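Local structure of trehalose synthase regulatory protein (Candida albicans, 5HUS) at residues 20-25 with 207-212; 26-31 with 74-79; 121-126 with 147-152. The protein probably acts as a regulatory subunit of the trehalose-synthesising complex, through a C-terminal domain related to the trehalose-phosphate phosphatases of the HAD clan. All coordinates share one frame; numbering follows the deposited sequence.

Contact 1 (20-25 with 207-212)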
ATOM      1  N   LYS A  20      -8.167  17.328  10.910  1.00 31.58           N
ATOM      2  CA  LYS A  20      -8.294  16.513   9.702  1.00 28.06           C
ATOM      3  C   LYS A  20      -8.223  15.014   9.993  1.00 28.92           C
ATOM      4  O   LYS A  20      -7.584  14.579  10.954  1.00 23.89           O
ATOM      5  CB  LYS A  20      -7.206  16.888   8.691  1.00 26.82           C
ATOM      6  CG  LYS A  20      -7.285  18.309   8.159  1.00 32.76           C
ATOM      7  CD  LYS A  20      -6.004  18.651   7.401  1.00 46.01           C
ATOM      8  CE  LYS A  20      -6.052  20.027   6.756  1.00 46.55           C
ATOM      9  NZ  LYS A  20      -4.774  20.323   6.039  1.00 36.17           N
ATOM     10  N   ARG A  21      -8.875  14.230   9.139  1.00 28.75           N
ATOM     11  CA  ARG A  21      -8.856  12.775   9.243  1.00 22.34           C
ATOM     12  C   ARG A  21      -8.261  12.185   7.973  1.00 25.64           C
ATOM     13  O   ARG A  21      -8.711  12.502   6.874  1.00 26.24           O
ATOM     14  CB  ARG A  21     -10.266  12.221   9.461  1.00 21.38           C
ATOM     15  CG  ARG A  21     -11.070  12.953  10.535  1.00 29.33           C
ATOM     16  CD  ARG A  21     -12.543  12.606  10.398  1.00 42.45           C
ATOM     17  NE  ARG A  21     -13.415  13.474  11.184  1.00 59.31           N
ATOM     18  CZ  ARG A  21     -14.736  13.517  11.039  1.00 54.54           C
ATOM     19  NH1 ARG A  21     -15.326  12.748  10.134  1.00 58.26           N
ATOM     20  NH2 ARG A  21     -15.466  14.330  11.791  1.00 72.35           N
ATOM     21  N   LEU A  22      -7.251  11.332   8.133  1.00 20.85           N
ATOM     22  CA  LEU A  22      -6.564  10.706   7.004  1.00 23.23           C
ATOM     23  C   LEU A  22      -6.861   9.218   6.995  1.00 17.49           C
ATOM     24  O   LEU A  22      -6.643   8.526   7.992  1.00 19.04           O
ATOM     25  CB  LEU A  22      -5.052  10.942   7.078  1.00 20.53           C
ATOM     26  CG  LEU A  22      -4.218  10.217   6.014  1.00 20.51           C
ATOM     27  CD1 LEU A  22      -4.595  10.690   4.618  1.00 21.17           C
ATOM     28  CD2 LEU A  22      -2.741  10.435   6.288  1.00 20.31           C
ATOM     29  N   ILE A  23      -7.386   8.738   5.872  1.00 17.27           N
ATOM     30  CA  ILE A  23      -7.768   7.341   5.743  1.00 16.21           C
ATOM     31  C   ILE A  23      -7.030   6.726   4.573  1.00 23.13           C
ATOM     32  O   ILE A  23      -7.093   7.239   3.459  1.00 20.06           O
ATOM     33  CB  ILE A  23      -9.290   7.188   5.547  1.00 20.46           C
ATOM     34  CG1 ILE A  23     -10.025   7.705   6.794  1.00 20.16           C
ATOM     35  CG2 ILE A  23      -9.647   5.741   5.263  1.00 23.87           C
ATOM     36  CD1 ILE A  23     -11.534   7.770   6.662  1.00 23.23           C
ATOM     37  N   ILE A  24      -6.302   5.650   4.842  1.00 20.49           N
ATOM     38  CA  ILE A  24      -5.525   4.977   3.808  1.00 16.63           C
ATOM     39  C   ILE A  24      -6.032   3.554   3.664  1.00 18.28           C
ATOM     40  O   ILE A  24      -6.013   2.777   4.621  1.00 18.62           O
ATOM     41  CB  ILE A  24      -4.012   4.995   4.142  1.00 17.69           C
ATOM     42  CG1 ILE A  24      -3.515   6.444   4.147  1.00 22.16           C
ATOM     43  CG2 ILE A  24      -3.227   4.147   3.141  1.00 17.31           C
ATOM     44  CD1 ILE A  24      -2.151   6.627   4.737  1.00 40.04           C
ATOM     45  N   LEU A  25      -6.536   3.236   2.472  1.00 15.57           N
ATOM     46  CA  LEU A  25      -7.143   1.937   2.217  1.00 14.98           C
ATOM     47  C   LEU A  25      -6.301   1.123   1.241  1.00 16.62           C
ATOM     48  O   LEU A  25      -6.177   1.485   0.069  1.00 19.04           O
ATOM     49  CB  LEU A  25      -8.560   2.112   1.666  1.00 20.33           C
ATOM     50  CG  LEU A  25      -9.491   2.991   2.511  1.00 19.73           C
ATOM     51  CD1 LEU A  25     -10.881   3.104   1.867  1.00 20.49           C
ATOM     52  CD2 LEU A  25      -9.584   2.430   3.921  1.00 19.52           C
ATOM     53  N   LEU A 207       4.701  10.455   3.784  1.00 19.57           N
ATOM     54  CA  LEU A 207       4.635  11.599   2.875  1.00 14.73           C
ATOM     55  C   LEU A 207       3.220  12.175   2.789  1.00 18.96           C
ATOM     56  O   LEU A 207       3.020  13.387   2.899  1.00 18.51           O
ATOM     57  CB  LEU A 207       5.138  11.191   1.478  1.00 14.98           C
ATOM     58  CG  LEU A 207       5.181  12.240   0.359  1.00 18.92           C
ATOM     59  CD1 LEU A 207       6.230  11.848  -0.671  1.00 23.28           C
ATOM     60  CD2 LEU A 207       3.828  12.412  -0.343  1.00 20.73           C
ATOM     61  N   VAL A 208       2.237  11.308   2.570  1.00 20.99           N
ATOM     62  CA  VAL A 208       0.850  11.754   2.493  1.00 17.92           C
ATOM     63  C   VAL A 208       0.414  12.387   3.812  1.00 19.05           C
ATOM     64  O   VAL A 208      -0.183  13.463   3.823  1.00 20.01           O
ATOM     65  CB  VAL A 208      -0.085  10.587   2.117  1.00 17.42           C
ATOM     66  CG1 VAL A 208      -1.542  11.007   2.222  1.00 20.28           C
ATOM     67  CG2 VAL A 208       0.240  10.104   0.700  1.00 17.05           C
ATOM     68  N   LEU A 209       0.745  11.732   4.918  1.00 16.62           N
ATOM     69  CA  LEU A 209       0.437  12.277   6.235  1.00 22.82           C
ATOM     70  C   LEU A 209       1.074  13.658   6.422  1.00 24.45           C
ATOM     71  O   LEU A 209       0.395  14.592   6.852  1.00 23.23           O
ATOM     72  CB  LEU A 209       0.890  11.317   7.335  1.00 19.20           C
ATOM     73  CG  LEU A 209       0.726  11.795   8.782  1.00 17.64           C
ATOM     74  CD1 LEU A 209      -0.717  12.180   9.078  1.00 21.90           C
ATOM     75  CD2 LEU A 209       1.196  10.714   9.740  1.00 27.27           C
ATOM     76  N   SER A 210       2.349  13.797   6.064  1.00 20.66           N
ATOM     77  CA  SER A 210       3.047  15.082   6.180  1.00 22.53           C
ATOM     78  C   SER A 210       2.375  16.188   5.374  1.00 23.69           C
ATOM     79  O   SER A 210       2.255  17.315   5.840  1.00 24.65           O
ATOM     80  CB  SER A 210       4.513  14.949   5.737  1.00 21.57           C
ATOM     81  OG  SER A 210       5.216  14.052   6.581  1.00 27.35           O
ATOM     82  N   CYS A 211       1.945  15.867   4.158  1.00 19.84           N
ATOM     83  CA  CYS A 211       1.311  16.857   3.300  1.00 21.01           C
ATOM     84  C   CYS A 211       0.057  17.431   3.932  1.00 22.62           C
ATOM     85  O   CYS A 211      -0.132  18.646   3.952  1.00 29.07           O
ATOM     86  CB  CYS A 211       0.974  16.258   1.937  1.00 20.76           C
ATOM     87  SG  CYS A 211       2.419  15.964   0.924  1.00 26.68           S
ATOM     88  N   HIS A 212      -0.797  16.561   4.454  1.00 20.45           N
ATOM     89  CA  HIS A 212      -2.036  17.026   5.044  1.00 21.76           C
ATOM     90  C   HIS A 212      -1.827  17.528   6.474  1.00 25.39           C
ATOM     91  O   HIS A 212      -2.551  18.411   6.933  1.00 27.96           O
ATOM     92  CB  HIS A 212      -3.087  15.915   4.993  1.00 24.21           C
ATOM     93  CG  HIS A 212      -3.521  15.578   3.601  1.00 23.10           C
ATOM     94  ND1 HIS A 212      -4.385  16.376   2.882  1.00 27.25           N
ATOM     95  CD2 HIS A 212      -3.191  14.547   2.785  1.00 23.85           C
ATOM     96  CE1 HIS A 212      -4.582  15.843   1.687  1.00 28.30           C
ATOM     97  NE2 HIS A 212      -3.868  14.734   1.603  1.00 25.69           N
TER
HETATM   98  O   HOH W   1      -4.817  19.261   3.315  1.00 29.38           O

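Contact 2 (26-31 with 74-79)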
ATOM      1  N   ALA A  26      -5.717   0.032   1.733  1.00 15.59           N
ATOM      2  CA  ALA A  26      -4.965  -0.889   0.879  1.00 18.29           C
ATOM      3  C   ALA A  26      -5.918  -1.941   0.354  1.00 24.67           C
ATOM      4  O   ALA A  26      -6.196  -2.931   1.026  1.00 22.15           O
ATOM      5  CB  ALA A  26      -3.809  -1.533   1.648  1.00 17.10           C
ATOM      6  N   LEU A  27      -6.428  -1.710  -0.849  1.00 18.40           N
ATOM      7  CA  LEU A  27      -7.458  -2.566  -1.429  1.00 19.92           C
ATOM      8  C   LEU A  27      -7.038  -3.069  -2.797  1.00 22.94           C
ATOM      9  O   LEU A  27      -6.303  -2.396  -3.518  1.00 24.32           O
ATOM     10  CB  LEU A  27      -8.779  -1.808  -1.549  1.00 23.09           C
ATOM     11  CG  LEU A  27      -9.370  -1.196  -0.282  1.00 25.21           C
ATOM     12  CD1 LEU A  27     -10.596  -0.366  -0.611  1.00 34.64           C
ATOM     13  CD2 LEU A  27      -9.710  -2.288   0.721  1.00 31.30           C
ATOM     14  N   GLU A  28      -7.512  -4.259  -3.149  1.00 25.58           N
ATOM     15  CA  GLU A  28      -7.315  -4.789  -4.490  1.00 21.44           C
ATOM     16  C   GLU A  28      -8.404  -4.228  -5.397  1.00 26.21           C
ATOM     17  O   GLU A  28      -9.574  -4.569  -5.251  1.00 27.82           O
ATOM     18  CB  GLU A  28      -7.357  -6.316  -4.479  1.00 29.42           C
ATOM     19  CG  GLU A  28      -6.269  -6.962  -3.641  1.00 38.83           C
ATOM     20  CD  GLU A  28      -4.936  -7.037  -4.367  1.00 64.38           C
ATOM     21  OE1 GLU A  28      -4.819  -7.848  -5.312  1.00 63.66           O
ATOM     22  OE2 GLU A  28      -4.009  -6.286  -3.995  1.00 57.59           O
ATOM     23  N   ILE A  29      -8.020  -3.344  -6.309  1.00 23.80           N
ATOM     24  CA  ILE A  29      -8.986  -2.711  -7.192  1.00 23.41           C
ATOM     25  C   ILE A  29      -8.933  -3.394  -8.555  1.00 20.69           C
ATOM     26  O   ILE A  29      -7.854  -3.612  -9.103  1.00 24.40           O
ATOM     27  CB  ILE A  29      -8.710  -1.206  -7.332  1.00 27.00           C
ATOM     28  CG1 ILE A  29      -8.747  -0.537  -5.958  1.00 31.77           C
ATOM     29  CG2 ILE A  29      -9.716  -0.555  -8.262  1.00 24.12           C
ATOM     30  CD1 ILE A  29     -10.076  -0.651  -5.251  1.00 27.11           C
ATOM     31  N   SER A  30     -10.099  -3.754  -9.085  1.00 21.46           N
ATOM     32  CA  SER A  30     -10.157  -4.453 -10.366  1.00 22.08           C
ATOM     33  C   SER A  30     -11.377  -4.015 -11.160  1.00 20.91           C
ATOM     34  O   SER A  30     -12.455  -3.851 -10.598  1.00 24.88           O
ATOM     35  CB  SER A  30     -10.186  -5.966 -10.152  1.00 31.09           C
ATOM     36  OG  SER A  30     -10.463  -6.653 -11.364  1.00 28.31           O
ATOM     37  N   SER A  31     -11.201  -3.829 -12.464  1.00 23.52           N
ATOM     38  CA  SER A  31     -12.320  -3.487 -13.336  1.00 27.78           C
ATOM     39  C   SER A  31     -12.980  -4.744 -13.901  1.00 35.29           C
ATOM     40  O   SER A  31     -13.951  -4.658 -14.653  1.00 34.95           O
ATOM     41  CB  SER A  31     -11.859  -2.573 -14.472  1.00 23.99           C
ATOM     42  OG  SER A  31     -11.414  -1.325 -13.968  1.00 31.07           O
ATOM     43  N   LEU A  74      -4.134   2.736  -1.479  1.00 14.41           N
ATOM     44  CA  LEU A  74      -2.782   2.193  -1.597  1.00 15.84           C
ATOM     45  C   LEU A  74      -2.883   0.933  -2.432  1.00 18.46           C
ATOM     46  O   LEU A  74      -3.576  -0.015  -2.058  1.00 19.30           O
ATOM     47  CB  LEU A  74      -2.169   1.906  -0.219  1.00 17.82           C
ATOM     48  CG  LEU A  74      -0.811   1.194  -0.200  1.00 15.62           C
ATOM     49  CD1 LEU A  74       0.272   2.019  -0.902  1.00 17.12           C
ATOM     50  CD2 LEU A  74      -0.393   0.869   1.231  1.00 22.42           C
ATOM     51  N   SER A  75      -2.199   0.935  -3.571  1.00 15.19           N
ATOM     52  CA  SER A  75      -2.359  -0.108  -4.582  1.00 18.61           C
ATOM     53  C   SER A  75      -1.014  -0.527  -5.141  1.00 16.26           C
ATOM     54  O   SER A  75      -0.097   0.294  -5.238  1.00 16.55           O
ATOM     55  CB  SER A  75      -3.258   0.394  -5.714  1.00 18.96           C
ATOM     56  OG  SER A  75      -3.289  -0.515  -6.807  1.00 18.41           O
ATOM     57  N   TYR A  76      -0.900  -1.798  -5.517  1.00 16.91           N
ATOM     58  CA  TYR A  76       0.297  -2.289  -6.202  1.00 18.44           C
ATOM     59  C   TYR A  76       0.338  -1.888  -7.669  1.00 15.20           C
ATOM     60  O   TYR A  76       1.375  -2.020  -8.317  1.00 19.08           O
ATOM     61  CB  TYR A  76       0.395  -3.814  -6.116  1.00 22.43           C
ATOM     62  CG  TYR A  76       0.886  -4.334  -4.790  1.00 34.08           C
ATOM     63  CD1 TYR A  76       2.226  -4.249  -4.443  1.00 33.20           C
ATOM     64  CD2 TYR A  76       0.009  -4.928  -3.892  1.00 43.50           C
ATOM     65  CE1 TYR A  76       2.677  -4.728  -3.227  1.00 39.13           C
ATOM     66  CE2 TYR A  76       0.447  -5.411  -2.680  1.00 36.43           C
ATOM     67  CZ  TYR A  76       1.781  -5.309  -2.351  1.00 35.94           C
ATOM     68  OH  TYR A  76       2.220  -5.791  -1.140  1.00 49.59           O
ATOM     69  N   LEU A  77      -0.788  -1.406  -8.190  1.00 17.57           N
ATOM     70  CA  LEU A  77      -0.903  -1.136  -9.621  1.00 17.84           C
ATOM     71  C   LEU A  77      -0.061   0.052 -10.075  1.00 23.27           C
ATOM     72  O   LEU A  77       0.235   0.960  -9.300  1.00 20.52           O
ATOM     73  CB  LEU A  77      -2.366  -0.904  -9.996  1.00 15.55           C
ATOM     74  CG  LEU A  77      -3.314  -2.070  -9.731  1.00 18.10           C
ATOM     75  CD1 LEU A  77      -4.735  -1.677 -10.094  1.00 22.06           C
ATOM     76  CD2 LEU A  77      -2.901  -3.320 -10.506  1.00 25.15           C
ATOM     77  N   GLN A  78       0.323   0.040 -11.348  1.00 17.13           N
ATOM     78  CA  GLN A  78       1.137   1.111 -11.888  1.00 15.31           C
ATOM     79  C   GLN A  78       0.301   2.360 -12.136  1.00 17.83           C
ATOM     80  O   GLN A  78      -0.934   2.300 -12.222  1.00 17.92           O
ATOM     81  CB  GLN A  78       1.828   0.663 -13.178  1.00 18.96           C
ATOM     82  CG  GLN A  78       0.905   0.471 -14.374  1.00 22.82           C
ATOM     83  CD  GLN A  78       1.643  -0.115 -15.571  1.00 25.57           C
ATOM     84  OE1 GLN A  78       2.538   0.516 -16.130  1.00 28.69           O
ATOM     85  NE2 GLN A  78       1.280  -1.333 -15.954  1.00 26.06           N
ATOM     86  N   ARG A  79       0.992   3.493 -12.229  1.00 19.17           N
ATOM     87  CA  ARG A  79       0.348   4.788 -12.385  1.00 19.10           C
ATOM     88  C   ARG A  79      -0.658   4.795 -13.525  1.00 19.32           C
ATOM     89  O   ARG A  79      -1.800   5.237 -13.352  1.00 20.93           O
ATOM     90  CB  ARG A  79       1.396   5.872 -12.615  1.00 19.39           C
ATOM     91  CG  ARG A  79       2.185   6.240 -11.365  1.00 17.16           C
ATOM     92  CD  ARG A  79       3.359   7.125 -11.713  1.00 19.07           C
ATOM     93  NE  ARG A  79       4.359   6.385 -12.471  1.00 18.97           N
ATOM     94  CZ  ARG A  79       5.422   6.935 -13.044  1.00 24.99           C
ATOM     95  NH1 ARG A  79       5.636   8.243 -12.938  1.00 25.54           N
ATOM     96  NH2 ARG A  79       6.279   6.174 -13.712  1.00 23.71           N
TER
HETATM   97  O   HOH W   2      -5.142  -2.295  -5.950  1.00 26.27           O
HETATM   98  O   HOH W   3      -3.017  -3.690  -4.853  1.00 34.58           O

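Contact 3 (121-126 with 147-152)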
ATOM      1  N   SER A 121      19.077   2.544 -12.850  1.00 23.65           N
ATOM      2  CA  SER A 121      20.250   1.723 -12.561  1.00 27.40           C
ATOM      3  C   SER A 121      19.926   0.273 -12.196  1.00 31.17           C
ATOM      4  O   SER A 121      20.630  -0.640 -12.619  1.00 31.45           O
ATOM      5  CB  SER A 121      21.073   2.346 -11.432  1.00 34.15           C
ATOM      6  OG  SER A 121      21.743   3.510 -11.875  1.00 43.03           O
ATOM      7  N   TRP A 122      18.866   0.057 -11.418  1.00 26.48           N
ATOM      8  CA  TRP A 122      18.619  -1.271 -10.848  1.00 25.94           C
ATOM      9  C   TRP A 122      17.515  -2.071 -11.532  1.00 23.14           C
ATOM     10  O   TRP A 122      17.617  -3.293 -11.632  1.00 23.69           O
ATOM     11  CB  TRP A 122      18.285  -1.146  -9.367  1.00 26.41           C
ATOM     12  CG  TRP A 122      19.344  -0.460  -8.582  1.00 28.69           C
ATOM     13  CD1 TRP A 122      20.684  -0.437  -8.848  1.00 33.75           C
ATOM     14  CD2 TRP A 122      19.155   0.329  -7.404  1.00 21.59           C
ATOM     15  NE1 TRP A 122      21.341   0.311  -7.900  1.00 30.01           N
ATOM     16  CE2 TRP A 122      20.427   0.793  -7.003  1.00 27.02           C
ATOM     17  CE3 TRP A 122      18.038   0.685  -6.644  1.00 28.86           C
ATOM     18  CZ2 TRP A 122      20.607   1.595  -5.876  1.00 25.73           C
ATOM     19  CZ3 TRP A 122      18.221   1.480  -5.523  1.00 29.85           C
ATOM     20  CH2 TRP A 122      19.494   1.925  -5.151  1.00 31.04           C
ATOM     21  N   MET A 123      16.459  -1.397 -11.979  1.00 25.07           N
ATOM     22  CA  MET A 123      15.336  -2.105 -12.600  1.00 20.05           C
ATOM     23  C   MET A 123      15.759  -3.013 -13.772  1.00 21.00           C
ATOM     24  O   MET A 123      15.343  -4.170 -13.812  1.00 22.73           O
ATOM     25  CB  MET A 123      14.255  -1.117 -13.063  1.00 22.02           C
ATOM     26  CG  MET A 123      13.414  -0.544 -11.936  1.00 23.41           C
ATOM     27  SD  MET A 123      12.301  -1.764 -11.215  1.00 22.87           S
ATOM     28  CE  MET A 123      11.100  -1.955 -12.531  1.00 20.16           C
ATOM     29  N   PRO A 124      16.589  -2.513 -14.718  1.00 27.16           N
ATOM     30  CA  PRO A 124      16.951  -3.412 -15.824  1.00 30.08           C
ATOM     31  C   PRO A 124      17.670  -4.681 -15.363  1.00 23.53           C
ATOM     32  O   PRO A 124      17.419  -5.757 -15.922  1.00 26.77           O
ATOM     33  CB  PRO A 124      17.875  -2.548 -16.690  1.00 30.16           C
ATOM     34  CG  PRO A 124      17.436  -1.151 -16.413  1.00 27.38           C
ATOM     35  CD  PRO A 124      17.100  -1.146 -14.947  1.00 27.69           C
ATOM     36  N   GLU A 125      18.518  -4.555 -14.347  1.00 21.52           N
ATOM     37  CA  GLU A 125      19.229  -5.701 -13.788  1.00 33.49           C
ATOM     38  C   GLU A 125      18.261  -6.670 -13.121  1.00 27.05           C
ATOM     39  O   GLU A 125      18.367  -7.885 -13.293  1.00 26.74           O
ATOM     40  CB  GLU A 125      20.288  -5.248 -12.783  1.00 32.24           C
ATOM     41  CG  GLU A 125      21.388  -4.382 -13.377  1.00 43.82           C
ATOM     42  CD  GLU A 125      22.195  -5.105 -14.439  1.00 66.96           C
ATOM     43  OE1 GLU A 125      22.451  -6.320 -14.277  1.00 54.98           O
ATOM     44  OE2 GLU A 125      22.572  -4.460 -15.440  1.00 58.59           O
ATOM     45  N   ILE A 126      17.315  -6.126 -12.361  1.00 26.10           N
ATOM     46  CA  ILE A 126      16.318  -6.951 -11.689  1.00 21.79           C
ATOM     47  C   ILE A 126      15.452  -7.700 -12.695  1.00 24.15           C
ATOM     48  O   ILE A 126      15.219  -8.902 -12.552  1.00 26.78           O
ATOM     49  CB  ILE A 126      15.421  -6.100 -10.763  1.00 19.70           C
ATOM     50  CG1 ILE A 126      16.272  -5.443  -9.676  1.00 25.27           C
ATOM     51  CG2 ILE A 126      14.327  -6.959 -10.143  1.00 20.97           C
ATOM     52  CD1 ILE A 126      15.519  -4.432  -8.819  1.00 26.37           C
ATOM     53  N   ALA A 147       8.673   0.611 -11.054  1.00 17.04           N
ATOM     54  CA  ALA A 147       9.536   0.609  -9.871  1.00 19.86           C
ATOM     55  C   ALA A 147       9.398  -0.670  -9.051  1.00 20.21           C
ATOM     56  O   ALA A 147       9.903  -0.756  -7.931  1.00 25.02           O
ATOM     57  CB  ALA A 147       9.233   1.827  -8.997  1.00 17.24           C
ATOM     58  N   THR A 148       8.705  -1.659  -9.605  1.00 16.61           N
ATOM     59  CA  THR A 148       8.570  -2.948  -8.945  1.00 18.03           C
ATOM     60  C   THR A 148       8.634  -4.047  -9.987  1.00 16.63           C
ATOM     61  O   THR A 148       8.334  -3.820 -11.160  1.00 18.18           O
ATOM     62  CB  THR A 148       7.245  -3.058  -8.135  1.00 25.52           C
ATOM     63  OG1 THR A 148       6.155  -2.589  -8.925  1.00 25.50           O
ATOM     64  CG2 THR A 148       7.305  -2.219  -6.883  1.00 26.23           C
ATOM     65  N   VAL A 149       9.067  -5.227  -9.566  1.00 20.77           N
ATOM     66  CA  VAL A 149       9.097  -6.386 -10.449  1.00 19.85           C
ATOM     67  C   VAL A 149       8.448  -7.544  -9.710  1.00 22.34           C
ATOM     68  O   VAL A 149       8.707  -7.753  -8.520  1.00 22.22           O
ATOM     69  CB  VAL A 149      10.533  -6.762 -10.883  1.00 21.00           C
ATOM     70  CG1 VAL A 149      10.508  -7.938 -11.856  1.00 25.08           C
ATOM     71  CG2 VAL A 149      11.250  -5.559 -11.512  1.00 20.40           C
ATOM     72  N   ARG A 150       7.589  -8.282 -10.403  1.00 18.66           N
ATOM     73  CA  ARG A 150       6.927  -9.421  -9.781  1.00 23.21           C
ATOM     74  C   ARG A 150       7.152 -10.691 -10.597  1.00 28.61           C
ATOM     75  O   ARG A 150       6.907 -10.726 -11.802  1.00 27.59           O
ATOM     76  CB  ARG A 150       5.430  -9.148  -9.604  1.00 22.05           C
ATOM     77  CG  ARG A 150       4.752 -10.113  -8.644  1.00 30.85           C
ATOM     78  CD  ARG A 150       3.293  -9.742  -8.387  1.00 35.27           C
ATOM     79  NE  ARG A 150       3.141  -8.541  -7.569  1.00 38.10           N
ATOM     80  CZ  ARG A 150       2.751  -8.548  -6.298  1.00 43.40           C
ATOM     81  NH1 ARG A 150       2.471  -9.693  -5.690  1.00 41.88           N
ATOM     82  NH2 ARG A 150       2.636  -7.407  -5.631  1.00 45.08           N
ATOM     83  N   PHE A 151       7.638 -11.725  -9.917  1.00 21.70           N
ATOM     84  CA  PHE A 151       7.913 -13.017 -10.531  1.00 21.95           C
ATOM     85  C   PHE A 151       6.760 -13.955 -10.189  1.00 25.08           C
ATOM     86  O   PHE A 151       6.634 -14.393  -9.050  1.00 25.34           O
ATOM     87  CB  PHE A 151       9.254 -13.565 -10.025  1.00 26.17           C
ATOM     88  CG  PHE A 151       9.657 -14.890 -10.620  1.00 30.10           C
ATOM     89  CD1 PHE A 151       9.202 -15.288 -11.865  1.00 29.75           C
ATOM     90  CD2 PHE A 151      10.509 -15.736  -9.925  1.00 36.52           C
ATOM     91  CE1 PHE A 151       9.582 -16.508 -12.401  1.00 32.59           C
ATOM     92  CE2 PHE A 151      10.891 -16.955 -10.457  1.00 35.30           C
ATOM     93  CZ  PHE A 151      10.424 -17.340 -11.695  1.00 31.38           C
ATOM     94  N   HIS A 152       5.912 -14.251 -11.171  1.00 22.91           N
ATOM     95  CA  HIS A 152       4.728 -15.074 -10.945  1.00 27.84           C
ATOM     96  C   HIS A 152       4.996 -16.550 -11.227  1.00 23.09           C
ATOM     97  O   HIS A 152       5.527 -16.899 -12.276  1.00 27.32           O
ATOM     98  CB  HIS A 152       3.569 -14.615 -11.829  1.00 27.91           C
ATOM     99  CG  HIS A 152       3.091 -13.222 -11.551  1.00 27.59           C
ATOM    100  ND1 HIS A 152       1.986 -12.962 -10.772  1.00 25.52           N
ATOM    101  CD2 HIS A 152       3.541 -12.019 -11.981  1.00 25.04           C
ATOM    102  CE1 HIS A 152       1.783 -11.657 -10.720  1.00 27.88           C
ATOM    103  NE2 HIS A 152       2.711 -11.063 -11.447  1.00 19.88           N
TER

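Contact 1 (20-25 with 207-212)
Leu22 meets the helix 207-212 with both of its methyl branches, each on a different partner. CG lies anti to the backbone N (chi1 175°), and beyond it the two branches part: CD1 faces Val208, with 3.9 Å from Leu22 CD1 to Val208 CG1, while CD2 goes to Leu209. There it touches the backbone itself, Leu22 CD2 to Leu209 CA being 3.7 Å, and then CB and CD1 of the same residue. In both pairs the side chains cross obliquely. The imidazole of His212 lies one turn on from Val208, whose CG1 sits at the ring edge and in the ring plane.

At the N-terminal end of the strand the contact turns polar. The Lys20 chain is extended beyond CG and brings NZ to His212 O at 3.1 Å, in the carbonyl plane and on a lone pair, with a C=O...N angle of 140°. A water reinforces this grip: it accepts from Lys20 NZ at 2.9 Å and bonds to His212 ND1, also at 2.9 Å. The other ring nitrogen, NE2, is hydrogen-bonded to Tyr72 OH, which leaves the imidazole tied on two sides. A lysine ammonium beside the last turn of helix 200-213 should suit the helix dipole.

The axes of segments 20-25 and 207-212 run nearly antiparallel (162°) and come within 9.8 Å. Helix 200-213 packs on one face of the Rossmann-like HAD sheet, running back along the central strand 20-26, with Tyr72 and Phe70 of strand 69-74 flanking His212 and Leu209 also touching Val243 and Val246 of strand 243-250.

Contact 2 (26-31 with 74-79)
Ala26 and Leu74 meet where two neighbouring parallel strands of the HAD-type Rossmann-like core end, the edge at which HAD phosphatases build their active site. The first aspartate of the family's DxD motif would be expected about here; Ala26 carries no carboxylate, consistent with a regulatory role. The closest approach is a CA-H...O contact, Ala26 CA to Leu74 O at 3.4 Å with 157° at the hydrogen. Beside this contact, Ala26 CB packs on Leu74 CD2 at 4.2 Å. No direct hydrogen bond crosses between the segments.

Further along the chains diverge and water bridges them. One water donates to Leu27 O, accepts from Ile29 N and bonds to Ser75 OG at 2.7 Å. A second donates to Glu28 OE2 and accepts from Tyr76 N, and OE2 also lies near the plane of the Tyr76 ring, at its edge. Leu77 CD1 rests against Ile29 O at 3.8 Å. Outside, Arg150 makes a cation-pi contact with Tyr76, and Met85 of helix 79-86 touches both Ile29 and Leu77. Ser75 forms an ST turn: its OG accepts from Leu77 N at 3.0 Å, with an N-H...O angle of 164°.

Contact 3 (121-126 with 147-152)
Met123 is folded by chi2 (-71°) and chi3 (-72°), which place SD and CE in turn against the chain 147-149. The sulfur settles on the backbone of Ala147, with Met123 SD 3.8 Å from Ala147 C. One bond further, the methyl reaches two targets: Met123 CE is 3.6 Å from Thr148 O and 3.7 Å from Val149 CG2. The Met123 and Val149 side chains slide past each other in opposite directions.

Val149 offers the same branch to a second helix residue. Its CG1 is anti to the backbone N (chi1 -177°), and CG2, anti to the carbonyl carbon, is the methyl turned to the helix. Ile126 answers with its own CG2, 3.6 Å from Val149 CG2, and the two side chains cross. Val149 CG2 therefore touches both Met123 CE and Ile126 CG2, three residues apart on the helix.

The helix is kinked here: Pro124 has no N-H to give, and the N of Glu125 also has no bond to the turn before; the pattern resumes with Ile126 N to Trp122 O at 2.9 Å. Helix 116-136 packs on strand 149-152 in an alpha-beta-beta-alpha-beta-beta unit resembling the C2-type cap of HAD phosphatases, where Phe179 of helix 161-179 and Val195 of strand 192-197 also touch Ile126.

No hydrogen bond crosses the contact. Thr148 OG1, whose residue points CB away from the helix, is hydrogen-bonded to Glu97 OE1, and the backbone of Val149 bonds to Val195. Methyls and a thioether pack against each other and against the backbone of 147-148; with no directional bond across it, the contact depends on the fit of their shapes.

How the contacts relate
From the N terminus, strand 20-26 opens contact 1, and the chain leaving its end, residues 26-31 with the short strand 28-29, opens contact 2. Contact 2 closes first, when the chain returns through strand 69-74 to residues 74-79. Contact 3 then opens on helix 116-136 and closes on strand 149-152, in series with contact 2. Contact 1 closes last, at helix 200-213, so its loop encloses the other two and none cross. Contacts 1 and 2 touch where Leu74 N lies 2.9 Å from Leu25 O, a probable hydrogen bond. Contacts 2 and 3 touch through Tyr76 and Arg150, which links core to cap-like unit. Contacts 1 and 3 lie on opposite sides of the chain's centre.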